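Local coordinates for metallo-carboxypeptidase (Pseudomonas aeruginosa, PDB 4A39), which probably acts as a zinc-dependent carboxypeptidase of the M14 family, removing residues from the C-terminal ends of peptides or proteins, at residues A30-P33 and R34-R37. Residues are numbered along the deposited sequence; the frame is centred on the assembly and turned at random.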
loop_
_atom_site.group_PDB
_atom_site.type_symbol
_atom_site.label_atom_id
_atom_site.label_comp_id
_atom_site.label_asym_id
_atom_site.label_seq_id
_atom_site.Cartn_x
_atom_site.Cartn_y
_atom_site.Cartn_z
ATOM N N ALA A 30 -11.934 -16.404 -24.098
ATOM C CA ALA A 30 -11.496 -15.182 -24.755
ATOM C C ALA A 30 -11.575 -15.324 -26.276
ATOM O O ALA A 30 -10.829 -14.678 -27.010
ATOM C CB ALA A 30 -10.070 -14.845 -24.325
ATOM N N SER A 31 -12.498 -16.163 -26.740
ATOM C CA SER A 31 -12.672 -16.397 -28.172
ATOM C C SER A 31 -13.448 -15.293 -28.893
ATOM O O SER A 31 -13.331 -15.145 -30.108
ATOM C CB SER A 31 -13.380 -17.736 -28.398
ATOM O OG SER A 31 -14.665 -17.732 -27.802
ATOM N N ASP A 32 -14.238 -14.534 -28.145
ATOM C CA ASP A 32 -15.048 -13.454 -28.706
ATOM C C ASP A 32 -14.650 -12.144 -28.015
ATOM O O ASP A 32 -14.844 -11.996 -26.821
ATOM C CB ASP A 32 -16.530 -13.759 -28.446
ATOM C CG ASP A 32 -17.467 -12.724 -29.029
ATOM O OD1 ASP A 32 -17.013 -11.626 -29.401
ATOM O OD2 ASP A 32 -18.679 -13.023 -29.106
ATOM N N PRO A 33 -14.069 -11.199 -28.771
ATOM C CA PRO A 33 -13.635 -9.913 -28.209
ATOM C C PRO A 33 -14.680 -9.142 -27.392
ATOM O O PRO A 33 -14.318 -8.394 -26.483
ATOM C CB PRO A 33 -13.186 -9.126 -29.439
ATOM C CG PRO A 33 -12.687 -10.203 -30.353
ATOM C CD PRO A 33 -13.768 -11.249 -30.212
ATOM N N ARG A 34 -15.964 -9.315 -27.713
ATOM C CA ARG A 34 -17.001 -8.604 -26.974
ATOM C C ARG A 34 -17.603 -9.461 -25.860
ATOM O O ARG A 34 -18.570 -9.058 -25.203
ATOM C CB ARG A 34 -18.111 -8.146 -27.940
ATOM C CG ARG A 34 -17.609 -7.242 -29.075
ATOM C CD ARG A 34 -18.748 -6.676 -29.936
ATOM N NE ARG A 34 -19.585 -5.729 -29.204
ATOM C CZ ARG A 34 -20.854 -5.947 -28.877
ATOM N NH1 ARG A 34 -21.442 -7.087 -29.217
ATOM N NH2 ARG A 34 -21.537 -5.027 -28.211
ATOM N N ARG A 35 -17.031 -10.642 -25.646
ATOM C CA ARG A 35 -17.506 -11.563 -24.614
ATOM C C ARG A 35 -16.357 -12.226 -23.861
ATOM O O ARG A 35 -16.403 -13.425 -23.579
ATOM C CB ARG A 35 -18.396 -12.648 -25.248
ATOM C CG ARG A 35 -19.619 -12.111 -26.005
ATOM C CD ARG A 35 -20.749 -11.734 -25.050
ATOM N NE ARG A 35 -21.970 -11.317 -25.741
ATOM C CZ ARG A 35 -22.193 -10.093 -26.210
ATOM N NH1 ARG A 35 -21.283 -9.139 -26.065
ATOM N NH2 ARG A 35 -23.337 -9.822 -26.821
ATOM N N ILE A 36 -15.317 -11.470 -23.539
ATOM C CA ILE A 36 -14.167 -12.012 -22.819
ATOM C C ILE A 36 -14.578 -12.268 -21.365
ATOM O O ILE A 36 -14.999 -11.352 -20.666
ATOM C CB ILE A 36 -12.983 -11.031 -22.879
ATOM C CG1 ILE A 36 -12.629 -10.757 -24.345
ATOM C CG2 ILE A 36 -11.770 -11.611 -22.145
ATOM C CD1 ILE A 36 -11.684 -9.586 -24.548
ATOM N N ARG A 37 -14.459 -13.519 -20.922
ATOM C CA ARG A 37 -14.848 -13.904 -19.567
ATOM C C ARG A 37 -13.624 -14.343 -18.778
ATOM O O ARG A 37 -12.864 -15.191 -19.233
ATOM C CB ARG A 37 -15.858 -15.061 -19.621
ATOM C CG ARG A 37 -17.053 -14.820 -20.535
ATOM C CD ARG A 37 -17.995 -13.763 -19.993
ATOM N NE ARG A 37 -18.807 -14.258 -18.883
ATOM C CZ ARG A 37 -19.764 -13.552 -18.290
ATOM N NH1 ARG A 37 -20.032 -12.319 -18.700
ATOM N NH2 ARG A 37 -20.456 -14.078 -17.286
#
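One face of the D32 carboxylate is turned to the backbone of R34, whose N donates a fairly straight hydrogen bond to D32 OD1 (3.0 Å), coming from above the carboxylate plane. The same face carries R35: its CG sits almost directly over D32 OD2, at 3.4 Å. The D32 and R35 side chains run side by side in the same direction, and their carboxylate and guanidinium planes are 16° apart. Their charged ends do not meet: OD2 of D32 and NE of R35 are 5.0 Å apart, so any attraction is at most long-range. The bend of R35 at chi2 (-79°) carries its guanidinium round to its neighbour's backbone instead: NH1 binds R34 O at 2.8 Å, with the oxygen nearly in the guanidinium plane. D32 CG stands anti to its own N (chi1 -178°), which directs OD1 forward to the amide two residues on. This is an Asx turn, and it overlaps a type I beta turn from D32 to R35, closed by R35 N to D32 O at 2.8 Å. The carboxylate and the carbonyl of D32 thus each hold one of two successive amides. The turn belongs to the connection between antiparallel strands 26-29 and 36-39 at one end of the nine-stranded sheet of the N-terminal domain, away from the zinc site. On the strand side of the turn, buried I36 brings CD1 to 3.5 Å from P33 O, and its CG2 branch meets A30 CB at 4.3 Å. M14, I16, H65 and F67 also pack against I36, while backbone hydrogen bonds link both P33 and I36 to C66. R34 extends away from the turn, with a weak, long ion pair from NE to E64.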